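Local coordinates for malonyl coenzyme A-acyl carrier protein transacylase (PDB 2H1Y) that probably transfers the malonyl group from malonyl-CoA to holo acyl carrier protein, yielding malonyl-ACP and free CoA, at residues A[23-28]-A[74-79]; A[42-47]-A[58-63]; A[31-36]-A[80-85]; A[46-49]-A[54-57]. All coordinates share one frame; numbering follows the deposited sequence.

Contact 1: residues A[23-28]-A[74-79]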
loop_
_atom_site.group_PDB
_atom_site.type_symbol
_atom_site.label_atom_id
_atom_site.label_comp_id
_atom_site.label_asym_id
_atom_site.label_seq_id
_atom_site.Cartn_x
_atom_site.Cartn_y
_atom_site.Cartn_z
ATOM N N GLY A 23 6.871 -2.891 -2.539
ATOM C CA GLY A 23 7.489 -4.137 -2.068
ATOM C C GLY A 23 6.695 -5.432 -2.325
ATOM O O GLY A 23 7.208 -6.540 -2.084
ATOM N N SER A 24 5.455 -5.311 -2.811
ATOM C CA SER A 24 4.601 -6.470 -3.081
ATOM C C SER A 24 4.438 -6.759 -4.582
ATOM O O SER A 24 3.945 -7.819 -4.981
ATOM C CB SER A 24 3.243 -6.294 -2.407
ATOM O OG SER A 24 2.568 -5.141 -2.875
ATOM N N GLN A 25 4.869 -5.820 -5.421
ATOM C CA GLN A 25 4.920 -6.076 -6.852
ATOM C C GLN A 25 5.864 -7.241 -7.142
ATOM O O GLN A 25 6.833 -7.472 -6.411
ATOM C CB GLN A 25 5.342 -4.826 -7.646
ATOM C CG GLN A 25 6.836 -4.530 -7.639
ATOM C CD GLN A 25 7.303 -3.919 -6.342
ATOM O OE1 GLN A 25 6.546 -3.815 -5.372
ATOM N NE2 GLN A 25 8.555 -3.498 -6.315
ATOM N N CYS A 26 5.565 -7.970 -8.217
ATOM C CA CYS A 26 6.328 -9.139 -8.586
ATOM C C CYS A 26 6.128 -9.477 -10.050
ATOM O O CYS A 26 5.068 -9.217 -10.610
ATOM C CB CYS A 26 5.896 -10.315 -7.741
ATOM S SG CYS A 26 7.259 -11.397 -7.519
ATOM N N ILE A 27 7.150 -10.057 -10.675
ATOM C CA ILE A 27 6.992 -10.560 -12.031
ATOM C C ILE A 27 5.966 -11.698 -11.972
ATOM O O ILE A 27 6.119 -12.638 -11.197
ATOM C CB ILE A 27 8.353 -10.939 -12.679
ATOM C CG1 ILE A 27 9.012 -9.690 -13.293
ATOM C CG2 ILE A 27 8.171 -11.947 -13.801
ATOM C CD1 ILE A 27 9.820 -8.778 -12.322
ATOM N N GLY A 28 4.888 -11.558 -12.743
ATOM C CA GLY A 28 3.759 -12.501 -12.688
ATOM C C GLY A 28 2.586 -12.073 -11.810
ATOM O O GLY A 28 1.632 -12.828 -11.617
ATOM N N PRO A 74 0.700 1.959 -9.846
ATOM C CA PRO A 74 -0.499 1.502 -10.557
ATOM C C PRO A 74 -0.580 0.004 -10.854
ATOM O O PRO A 74 -1.682 -0.507 -11.067
ATOM C CB PRO A 74 -0.466 2.301 -11.860
ATOM C CG PRO A 74 0.948 2.600 -12.083
ATOM C CD PRO A 74 1.564 2.772 -10.721
ATOM N N ALA A 75 0.539 -0.709 -10.851
ATOM C CA ALA A 75 0.484 -2.161 -11.062
ATOM C C ALA A 75 -0.123 -2.836 -9.835
ATOM O O ALA A 75 -1.006 -3.707 -9.950
ATOM C CB ALA A 75 1.864 -2.711 -11.330
ATOM N N ILE A 76 0.351 -2.426 -8.655
ATOM C CA ILE A 76 -0.188 -2.943 -7.401
ATOM C C ILE A 76 -1.677 -2.589 -7.357
ATOM O O ILE A 76 -2.522 -3.461 -7.126
ATOM C CB ILE A 76 0.597 -2.417 -6.180
ATOM C CG1 ILE A 76 2.050 -2.875 -6.261
ATOM C CG2 ILE A 76 -0.036 -2.889 -4.882
ATOM C CD1 ILE A 76 2.978 -2.221 -5.277
ATOM N N TYR A 77 -2.021 -1.329 -7.637
ATOM C CA TYR A 77 -3.452 -0.992 -7.668
ATOM C C TYR A 77 -4.222 -1.946 -8.583
ATOM O O TYR A 77 -5.318 -2.407 -8.237
ATOM C CB TYR A 77 -3.715 0.462 -8.068
ATOM C CG TYR A 77 -5.195 0.755 -8.361
ATOM C CD1 TYR A 77 -6.153 0.805 -7.331
ATOM C CD2 TYR A 77 -5.633 0.959 -9.674
ATOM C CE1 TYR A 77 -7.497 1.058 -7.610
ATOM C CE2 TYR A 77 -6.963 1.215 -9.962
ATOM C CZ TYR A 77 -7.892 1.260 -8.939
ATOM O OH TYR A 77 -9.207 1.538 -9.266
ATOM N N LEU A 78 -3.640 -2.246 -9.739
ATOM C CA LEU A 78 -4.319 -3.052 -10.745
ATOM C C LEU A 78 -4.735 -4.416 -10.211
ATOM O O LEU A 78 -5.900 -4.803 -10.290
ATOM C CB LEU A 78 -3.408 -3.235 -11.936
ATOM C CG LEU A 78 -3.979 -3.248 -13.340
ATOM C CD1 LEU A 78 -2.897 -3.845 -14.224
ATOM C CD2 LEU A 78 -5.331 -4.010 -13.449
ATOM N N VAL A 79 -3.782 -5.151 -9.662
ATOM C CA VAL A 79 -4.089 -6.465 -9.123
ATOM C C VAL A 79 -5.061 -6.362 -7.915
ATOM O O VAL A 79 -6.045 -7.123 -7.831
ATOM C CB VAL A 79 -2.799 -7.247 -8.829
ATOM C CG1 VAL A 79 -3.101 -8.628 -8.233
ATOM C CG2 VAL A 79 -1.928 -7.343 -10.118
#
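Ser24 turns OG into the gap between its own backbone N and carbonyl carbon (chi1 60°), Gln25 does likewise with CG and then bends at chi2 (-77°), and both meet Ile76, whose CD1 is carried outward on an extended chain. Ser24 and Gln25 close the GQGSQ motif of the FabD family, in the acyltransferase fold; this loop follows strand 15-19 and, in relatives, lies beside the active site. Opposite it stands helix 69-90. The methyl CD1 of Ile76 makes van der Waals contact with two oxygens, 3.8 Å from Ser24 OG and 3.9 Å from Gln25 OE1. Each oxygen has a polar partner on its own side of the contact. Ser24 OG is hydrogen-bonded to Gly21 O, whereas Gln25 OE1 takes the N-H of Gly23 at 3.0 Å on a lone pair in the carbonyl plane, although the bond is bent (134°). With the bend at chi2, that bond helps to hold the amide over the loop. Ile76 also packs on Leu105, part of the GHSLG sequence that, in relatives, carries the nucleophilic serine. A hydrophobic side chain of helix 69-90 thus lies against both loop and helix here. Nearer the backbones, where Gln25 and Ile76 run obliquely past each other, CB of Gln25 lies 4.1 Å from CG1 of Ile76.

Contact 2: residues A[42-47]-A[58-63]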
loop_
_atom_site.group_PDB
_atom_site.type_symbol
_atom_site.label_atom_id
_atom_site.label_comp_id
_atom_site.label_asym_id
_atom_site.label_seq_id
_atom_site.Cartn_x
_atom_site.Cartn_y
_atom_site.Cartn_z
ATOM N N GLU A 42 -10.116 -7.988 -19.287
ATOM C CA GLU A 42 -10.670 -6.727 -19.725
ATOM C C GLU A 42 -10.057 -5.524 -18.993
ATOM O O GLU A 42 -9.863 -4.452 -19.576
ATOM C CB GLU A 42 -12.177 -6.774 -19.557
ATOM C CG GLU A 42 -12.927 -5.554 -20.028
ATOM C CD GLU A 42 -14.391 -5.660 -19.682
ATOM O OE1 GLU A 42 -15.035 -4.609 -19.473
ATOM O OE2 GLU A 42 -14.895 -6.802 -19.588
ATOM N N LEU A 43 -9.735 -5.709 -17.723
ATOM C CA LEU A 43 -9.218 -4.608 -16.940
ATOM C C LEU A 43 -7.765 -4.341 -17.303
ATOM O O LEU A 43 -7.326 -3.190 -17.310
ATOM C CB LEU A 43 -9.425 -4.839 -15.440
ATOM C CG LEU A 43 -10.890 -4.868 -14.968
ATOM C CD1 LEU A 43 -11.028 -5.686 -13.696
ATOM C CD2 LEU A 43 -11.499 -3.466 -14.778
ATOM N N PHE A 44 -7.034 -5.397 -17.639
ATOM C CA PHE A 44 -5.686 -5.240 -18.194
ATOM C C PHE A 44 -5.670 -4.375 -19.463
ATOM O O PHE A 44 -4.817 -3.491 -19.601
ATOM C CB PHE A 44 -5.012 -6.595 -18.433
ATOM C CG PHE A 44 -4.161 -7.044 -17.290
ATOM C CD1 PHE A 44 -4.656 -7.934 -16.342
ATOM C CD2 PHE A 44 -2.876 -6.544 -17.131
ATOM C CE1 PHE A 44 -3.876 -8.330 -15.279
ATOM C CE2 PHE A 44 -2.091 -6.932 -16.070
ATOM C CZ PHE A 44 -2.585 -7.826 -15.141
ATOM N N GLU A 45 -6.619 -4.626 -20.369
ATOM C CA GLU A 45 -6.760 -3.831 -21.599
ATOM C C GLU A 45 -7.072 -2.385 -21.277
ATOM O O GLU A 45 -6.345 -1.481 -21.706
ATOM C CB GLU A 45 -7.831 -4.420 -22.524
ATOM C CG GLU A 45 -7.331 -4.900 -23.895
ATOM C CD GLU A 45 -6.203 -5.944 -23.842
ATOM O OE1 GLU A 45 -5.684 -6.281 -24.924
ATOM O OE2 GLU A 45 -5.819 -6.436 -22.751
ATOM N N ARG A 46 -8.140 -2.181 -20.506
ATOM C CA ARG A 46 -8.524 -0.856 -20.033
ATOM C C ARG A 46 -7.338 -0.114 -19.420
ATOM O O ARG A 46 -7.137 1.082 -19.695
ATOM C CB ARG A 46 -9.653 -0.963 -19.015
ATOM C CG ARG A 46 -11.036 -1.137 -19.615
ATOM C CD ARG A 46 -11.999 -0.259 -18.853
ATOM N NE ARG A 46 -12.907 -1.004 -17.989
ATOM C CZ ARG A 46 -13.495 -0.509 -16.899
ATOM N NH1 ARG A 46 -13.246 0.732 -16.505
ATOM N NH2 ARG A 46 -14.318 -1.271 -16.186
ATOM N N ALA A 47 -6.555 -0.831 -18.610
ATOM C CA ALA A 47 -5.342 -0.298 -17.997
ATOM C C ALA A 47 -4.270 0.074 -19.031
ATOM O O ALA A 47 -3.741 1.189 -18.998
ATOM C CB ALA A 47 -4.780 -1.287 -16.949
ATOM N N THR A 58 4.367 -5.428 -18.876
ATOM C CA THR A 58 4.930 -4.755 -17.714
ATOM C C THR A 58 4.750 -5.556 -16.423
ATOM O O THR A 58 5.600 -5.495 -15.547
ATOM C CB THR A 58 4.391 -3.326 -17.572
ATOM O OG1 THR A 58 4.397 -2.709 -18.867
ATOM C CG2 THR A 58 5.267 -2.504 -16.627
ATOM N N LEU A 59 3.675 -6.331 -16.316
ATOM C CA LEU A 59 3.499 -7.169 -15.131
ATOM C C LEU A 59 4.031 -8.598 -15.239
ATOM O O LEU A 59 4.360 -9.207 -14.221
ATOM C CB LEU A 59 2.042 -7.164 -14.635
ATOM C CG LEU A 59 1.289 -5.843 -14.401
ATOM C CD1 LEU A 59 0.270 -6.017 -13.310
ATOM C CD2 LEU A 59 2.195 -4.678 -14.080
ATOM N N PHE A 60 4.119 -9.137 -16.457
ATOM C CA PHE A 60 4.364 -10.591 -16.624
ATOM C C PHE A 60 5.806 -11.042 -16.910
ATOM O O PHE A 60 6.240 -12.086 -16.421
ATOM C CB PHE A 60 3.425 -11.208 -17.668
ATOM C CG PHE A 60 1.950 -11.031 -17.370
ATOM C CD1 PHE A 60 1.009 -11.175 -18.394
ATOM C CD2 PHE A 60 1.500 -10.720 -16.077
ATOM C CE1 PHE A 60 -0.346 -11.020 -18.147
ATOM C CE2 PHE A 60 0.146 -10.560 -15.823
ATOM C CZ PHE A 60 -0.783 -10.713 -16.860
ATOM N N GLU A 61 6.528 -10.255 -17.700
ATOM C CA GLU A 61 7.884 -10.592 -18.117
ATOM C C GLU A 61 8.885 -9.524 -17.656
ATOM O O GLU A 61 8.538 -8.338 -17.569
ATOM C CB GLU A 61 7.923 -10.780 -19.647
ATOM C CG GLU A 61 7.338 -9.616 -20.459
ATOM C CD GLU A 61 6.810 -10.027 -21.839
ATOM O OE1 GLU A 61 6.042 -11.025 -21.928
ATOM O OE2 GLU A 61 7.143 -9.320 -22.835
ATOM N N GLU A 62 10.114 -9.948 -17.352
ATOM C CA GLU A 62 11.176 -9.038 -16.892
ATOM C C GLU A 62 11.262 -7.826 -17.819
ATOM O O GLU A 62 11.339 -8.005 -19.037
ATOM C CB GLU A 62 12.525 -9.763 -16.844
ATOM C CG GLU A 62 12.423 -11.210 -16.386
ATOM C CD GLU A 62 13.472 -11.590 -15.356
ATOM O OE1 GLU A 62 14.307 -12.474 -15.662
ATOM O OE2 GLU A 62 13.461 -11.016 -14.243
ATOM N N ASN A 63 11.221 -6.604 -17.274
ATOM C CA ASN A 63 11.007 -5.445 -18.159
ATOM C C ASN A 63 11.735 -4.121 -17.928
ATOM O O ASN A 63 11.839 -3.318 -18.868
ATOM C CB ASN A 63 9.503 -5.195 -18.389
ATOM C CG ASN A 63 8.795 -4.705 -17.148
ATOM O OD1 ASN A 63 8.955 -3.550 -16.734
ATOM N ND2 ASN A 63 7.999 -5.578 -16.548
#
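A helix-loop-helix unit, helix 38-51 followed after a short connection by helix 55-60, is closed here by Phe44, which projects from the first helix onto Leu59 and Phe60 of the second. The Phe44 ring is touched in two different ways. Leu59 comes to its edge: CD1 lies 3.7 Å from Phe44 CE2, close to the ring plane, and CG of the same leucine is 3.9 Å from CE2, in that plane. Phe60 instead brings its far end over one face, with its CZ 3.8 Å from Phe44 CZ. The two side chains come from opposite directions; the ring centroids are 5.3 Å apart and the planes inclined at 53°, an oblique pair. Phe60 reaches this place because its CG is anti to the carbonyl carbon (chi1 -58°), which swings the ring back toward Phe44. Beyond Phe60 the helix ends, and Asn63 closes the turn that follows: its ND2 donates to Glu61 O at 3.0 Å, with a weak additional bond to Thr58 O, while its OD1 receives Leu65 N and Leu66 N. Tyr34 of helix 31-36 meets both phenylalanines edge-to-face and completes an aromatic trio. Helix 69-90 covers another part of the contact, Leu78 lying on Phe44 and Ala75 on Leu59, and helix 119-137 packs against Leu43 of helix 38-51.

Contact 3: residues A[31-36]-A[80-85]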
loop_
_atom_site.group_PDB
_atom_site.type_symbol
_atom_site.label_atom_id
_atom_site.label_comp_id
_atom_site.label_asym_id
_atom_site.label_seq_id
_atom_site.Cartn_x
_atom_site.Cartn_y
_atom_site.Cartn_z
ATOM N N LYS A 31 -0.984 -12.601 -13.215
ATOM C CA LYS A 31 -1.018 -13.613 -14.267
ATOM C C LYS A 31 -2.182 -14.583 -14.084
ATOM O O LYS A 31 -3.026 -14.728 -14.979
ATOM C CB LYS A 31 0.323 -14.360 -14.319
ATOM C CG LYS A 31 0.647 -15.039 -15.666
ATOM C CD LYS A 31 2.175 -15.068 -15.913
ATOM C CE LYS A 31 2.610 -16.128 -16.949
ATOM N NZ LYS A 31 1.842 -16.015 -18.235
ATOM N N SER A 32 -2.232 -15.215 -12.915
ATOM C CA SER A 32 -3.254 -16.197 -12.581
ATOM C C SER A 32 -4.663 -15.657 -12.798
ATOM O O SER A 32 -5.509 -16.344 -13.388
ATOM C CB SER A 32 -3.063 -16.687 -11.150
ATOM O OG SER A 32 -4.133 -17.502 -10.745
ATOM N N PHE A 33 -4.908 -14.425 -12.348
ATOM C CA PHE A 33 -6.213 -13.783 -12.536
ATOM C C PHE A 33 -6.561 -13.680 -14.019
ATOM O O PHE A 33 -7.618 -14.162 -14.469
ATOM C CB PHE A 33 -6.233 -12.369 -11.940
ATOM C CG PHE A 33 -6.374 -12.320 -10.443
ATOM C CD1 PHE A 33 -5.797 -11.272 -9.722
ATOM C CD2 PHE A 33 -7.078 -13.304 -9.749
ATOM C CE1 PHE A 33 -5.916 -11.198 -8.341
ATOM C CE2 PHE A 33 -7.209 -13.231 -8.343
ATOM C CZ PHE A 33 -6.625 -12.175 -7.648
ATOM N N TYR A 34 -5.652 -13.036 -14.753
ATOM C CA TYR A 34 -5.752 -12.769 -16.179
ATOM C C TYR A 34 -6.226 -13.964 -16.982
ATOM O O TYR A 34 -7.125 -13.825 -17.811
ATOM C CB TYR A 34 -4.392 -12.312 -16.706
ATOM C CG TYR A 34 -4.370 -11.920 -18.171
ATOM C CD1 TYR A 34 -3.891 -12.802 -19.151
ATOM C CD2 TYR A 34 -4.811 -10.659 -18.577
ATOM C CE1 TYR A 34 -3.866 -12.436 -20.498
ATOM C CE2 TYR A 34 -4.783 -10.283 -19.913
ATOM C CZ TYR A 34 -4.314 -11.177 -20.869
ATOM O OH TYR A 34 -4.290 -10.785 -22.188
ATOM N N GLU A 35 -5.618 -15.129 -16.732
ATOM C CA GLU A 35 -5.913 -16.346 -17.491
ATOM C C GLU A 35 -7.179 -17.057 -17.072
ATOM O O GLU A 35 -7.803 -17.718 -17.888
ATOM C CB GLU A 35 -4.739 -17.308 -17.434
ATOM C CG GLU A 35 -3.801 -17.117 -18.595
ATOM C CD GLU A 35 -2.337 -17.243 -18.202
ATOM O OE1 GLU A 35 -2.056 -17.790 -17.104
ATOM O OE2 GLU A 35 -1.467 -16.793 -19.001
ATOM N N GLY A 36 -7.563 -16.932 -15.808
ATOM C CA GLY A 36 -8.773 -17.593 -15.316
ATOM C C GLY A 36 -10.071 -16.809 -15.498
ATOM O O GLY A 36 -11.163 -17.377 -15.368
ATOM N N SER A 80 -4.831 -5.415 -7.007
ATOM C CA SER A 80 -5.801 -5.181 -5.923
ATOM C C SER A 80 -7.228 -4.990 -6.455
ATOM O O SER A 80 -8.169 -5.614 -5.953
ATOM C CB SER A 80 -5.401 -3.985 -5.077
ATOM O OG SER A 80 -4.255 -4.280 -4.310
ATOM N N TYR A 81 -7.364 -4.152 -7.490
ATOM C CA TYR A 81 -8.667 -3.849 -8.106
ATOM C C TYR A 81 -9.306 -5.119 -8.610
ATOM O O TYR A 81 -10.462 -5.380 -8.316
ATOM C CB TYR A 81 -8.531 -2.836 -9.255
ATOM C CG TYR A 81 -9.858 -2.339 -9.773
ATOM C CD1 TYR A 81 -10.501 -2.989 -10.833
ATOM C CD2 TYR A 81 -10.489 -1.217 -9.198
ATOM C CE1 TYR A 81 -11.713 -2.560 -11.305
ATOM C CE2 TYR A 81 -11.724 -0.764 -9.668
ATOM C CZ TYR A 81 -12.330 -1.446 -10.727
ATOM O OH TYR A 81 -13.552 -1.038 -11.233
ATOM N N ILE A 82 -8.532 -5.908 -9.362
ATOM C CA ILE A 82 -9.026 -7.152 -9.960
ATOM C C ILE A 82 -9.422 -8.167 -8.886
ATOM O O ILE A 82 -10.528 -8.720 -8.923
ATOM C CB ILE A 82 -8.020 -7.771 -10.983
ATOM C CG1 ILE A 82 -7.887 -6.854 -12.195
ATOM C CG2 ILE A 82 -8.476 -9.150 -11.402
ATOM C CD1 ILE A 82 -6.771 -7.200 -13.127
ATOM N N ALA A 83 -8.522 -8.391 -7.933
ATOM C CA ALA A 83 -8.831 -9.196 -6.750
ATOM C C ALA A 83 -10.177 -8.804 -6.149
ATOM O O ALA A 83 -10.993 -9.678 -5.834
ATOM C CB ALA A 83 -7.739 -9.055 -5.711
ATOM N N TYR A 84 -10.411 -7.497 -6.004
ATOM C CA TYR A 84 -11.655 -7.007 -5.408
ATOM C C TYR A 84 -12.915 -7.326 -6.245
ATOM O O TYR A 84 -13.906 -7.845 -5.711
ATOM C CB TYR A 84 -11.579 -5.511 -5.128
ATOM C CG TYR A 84 -12.815 -4.986 -4.423
ATOM C CD1 TYR A 84 -14.010 -4.756 -5.127
ATOM C CD2 TYR A 84 -12.788 -4.713 -3.057
ATOM C CE1 TYR A 84 -15.150 -4.266 -4.474
ATOM C CE2 TYR A 84 -13.892 -4.231 -2.408
ATOM C CZ TYR A 84 -15.072 -4.007 -3.118
ATOM O OH TYR A 84 -16.163 -3.539 -2.445
ATOM N N GLN A 85 -12.870 -7.001 -7.536
ATOM C CA GLN A 85 -13.962 -7.308 -8.477
ATOM C C GLN A 85 -14.334 -8.791 -8.544
ATOM O O GLN A 85 -15.501 -9.163 -8.381
ATOM C CB GLN A 85 -13.591 -6.832 -9.886
ATOM C CG GLN A 85 -13.406 -5.326 -10.034
ATOM C CD GLN A 85 -14.495 -4.515 -9.333
ATOM O OE1 GLN A 85 -14.194 -3.530 -8.665
ATOM N NE2 GLN A 85 -15.756 -4.934 -9.472
#
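Before helix 31-36 arrives at Phe33, which meets Ile82 and Ala83 of helix 69-90, it starts with Lys31 on the solvent side, where NZ forms a long salt bridge of 3.5 Å to Glu35 OE2 one turn on. Ser32 follows, its OG bonded to Asn307 N. Phe33 then carries the whole contact. Its CG lies beside the backbone N (chi1 -78°), which lays the ring obliquely along helix 69-90. The near half of the ring passes the branch methyl of Ile82, with CD1 3.8 Å from CG2, and the far end touches Ala83, CZ being 3.8 Å from both CA and CB of that alanine. CZ so meets the helix backbone as well as the methyl. Ile82 is also touched by Ala40, Leu43 and Phe44 of helix 38-51. This is helix-to-helix packing in the part of the acyltransferase fold built around the mixed sheet: helix 69-90 is tied to strand 279-283 by a hydrogen bond between Ser80 OG and Leu283 O. Next comes Tyr34, which makes a cation-pi contact with Lys41. In the last turn of helix 31-36, Gly36 N binds Ser32 O at 3.2 Å.

Contact 4: residues A[46-49]-A[54-57]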
loop_
_atom_site.group_PDB
_atom_site.type_symbol
_atom_site.label_atom_id
_atom_site.label_comp_id
_atom_site.label_asym_id
_atom_site.label_seq_id
_atom_site.Cartn_x
_atom_site.Cartn_y
_atom_site.Cartn_z
ATOM N N ARG A 46 -8.140 -2.181 -20.506
ATOM C CA ARG A 46 -8.524 -0.856 -20.033
ATOM C C ARG A 46 -7.338 -0.114 -19.420
ATOM O O ARG A 46 -7.137 1.082 -19.695
ATOM C CB ARG A 46 -9.653 -0.963 -19.015
ATOM C CG ARG A 46 -11.036 -1.137 -19.615
ATOM C CD ARG A 46 -11.999 -0.259 -18.853
ATOM N NE ARG A 46 -12.907 -1.004 -17.989
ATOM C CZ ARG A 46 -13.495 -0.509 -16.899
ATOM N NH1 ARG A 46 -13.246 0.732 -16.505
ATOM N NH2 ARG A 46 -14.318 -1.271 -16.186
ATOM N N ALA A 47 -6.555 -0.831 -18.610
ATOM C CA ALA A 47 -5.342 -0.298 -17.997
ATOM C C ALA A 47 -4.270 0.074 -19.031
ATOM O O ALA A 47 -3.741 1.189 -18.998
ATOM C CB ALA A 47 -4.780 -1.287 -16.949
ATOM N N SER A 48 -3.955 -0.851 -19.937
ATOM C CA SER A 48 -2.974 -0.602 -21.007
ATOM C C SER A 48 -3.305 0.661 -21.825
ATOM O O SER A 48 -2.427 1.483 -22.081
ATOM C CB SER A 48 -2.806 -1.836 -21.912
ATOM O OG SER A 48 -2.320 -2.980 -21.206
ATOM N N ASN A 49 -4.578 0.828 -22.183
ATOM C CA ASN A 49 -5.062 2.046 -22.860
ATOM C C ASN A 49 -4.908 3.294 -22.017
ATOM O O ASN A 49 -4.377 4.300 -22.497
ATOM C CB ASN A 49 -6.541 1.939 -23.256
ATOM C CG ASN A 49 -6.820 0.793 -24.200
ATOM O OD1 ASN A 49 -5.919 0.264 -24.865
ATOM N ND2 ASN A 49 -8.087 0.400 -24.270
ATOM N N ASP A 54 1.946 -0.997 -22.307
ATOM C CA ASP A 54 1.420 -2.363 -22.272
ATOM C C ASP A 54 1.571 -2.866 -20.855
ATOM O O ASP A 54 2.691 -2.985 -20.348
ATOM C CB ASP A 54 2.127 -3.317 -23.254
ATOM C CG ASP A 54 1.558 -4.754 -23.201
ATOM O OD1 ASP A 54 1.485 -5.427 -24.261
ATOM O OD2 ASP A 54 1.171 -5.226 -22.107
ATOM N N MET A 55 0.437 -3.155 -20.226
ATOM C CA MET A 55 0.416 -3.571 -18.836
ATOM C C MET A 55 0.541 -5.082 -18.649
ATOM O O MET A 55 0.938 -5.545 -17.574
ATOM C CB MET A 55 -0.834 -3.037 -18.139
ATOM C CG MET A 55 -0.794 -1.547 -17.876
ATOM S SD MET A 55 0.500 -1.134 -16.693
ATOM C CE MET A 55 -0.409 -0.977 -15.162
ATOM N N LYS A 56 0.202 -5.843 -19.688
ATOM C CA LYS A 56 0.407 -7.287 -19.690
ATOM C C LYS A 56 1.891 -7.574 -19.535
ATOM O O LYS A 56 2.309 -8.311 -18.654
ATOM C CB LYS A 56 -0.091 -7.898 -21.000
ATOM C CG LYS A 56 -1.575 -8.202 -21.038
ATOM C CD LYS A 56 -2.116 -8.235 -22.478
ATOM C CE LYS A 56 -2.244 -6.805 -23.044
ATOM N NZ LYS A 56 -3.331 -6.641 -24.066
ATOM N N LYS A 57 2.681 -6.952 -20.396
ATOM C CA LYS A 57 4.099 -7.227 -20.472
ATOM C C LYS A 57 4.829 -6.606 -19.286
ATOM O O LYS A 57 5.755 -7.202 -18.720
ATOM C CB LYS A 57 4.645 -6.757 -21.828
ATOM C CG LYS A 57 4.318 -7.763 -22.986
ATOM C CD LYS A 57 3.911 -7.102 -24.322
ATOM C CE LYS A 57 5.104 -6.576 -25.122
ATOM N NZ LYS A 57 5.765 -5.397 -24.455
#
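Met55 crosses from helix 55-60 to Ser48 and Ala47 of helix 38-51, and its side chain traces the contact from root to tip. CB lies 3.4 Å from Ser48 OG. CG, anti to the carbonyl carbon (chi1 -73°), rests on the backbone of the other helix, 3.8 Å from Ser48 N, and 4.1 Å from the methyl CB of Ala47. The chain bends at chi2 and once more at chi3, bringing CE against Leu78 of helix 69-90. The polar part of the contact is made at the root of the same residue: Met55 N donates to Ser48 OG over 2.9 Å in a nearly straight bond (164°). Ser48 OG, placed beside its own backbone N, is also hydrogen-bonded to Phe44 O one turn earlier, so a single hydroxyl links a carbonyl of helix 38-51 to the first N-H of helix 55-60. Asp54 is the N-cap of that helix: its OD2 accepts Lys57 N at 2.9 Å, from above the carboxylate plane (53° out of it). A negative carboxylate at this helix start probably also suits the helix dipole. Lys56 brings CE within 4.2 Å of Ser48 OG, and its NZ pairs with Glu45 in a salt bridge. The contact thus fixes the short connection between two consecutive helices, with helix 119-137 lying against Ala47 through Phe119 and Leu123, and helix 69-90 receiving the tip of Met55.

How the contacts relate
Contacts 2 and 4 share helices 38-51 and 55-60, their centres about 4 Å apart; the Glu45-Lys56 salt bridge spans them. Helix 69-90 joins contacts 1 and 3, whose centres are about 11 Å apart and which touch where Val79 CG1 lies 3.8 Å from Phe33 CE1. Helices 38-51 and 55-60 meet that helix through Leu78, which touches Phe44 in contact 2 and Ala47 and Met55 in contact 4. Contact 1 also reaches contact 2: Gly28 N lies 2.8 Å from Leu59 O, a probable hydrogen bond. Contact 1 alone involves the GQGSQ loop, expected by family resemblance to border the active site; the others' centres lie about 17 to 21 Å from the chain centre, against 10 Å.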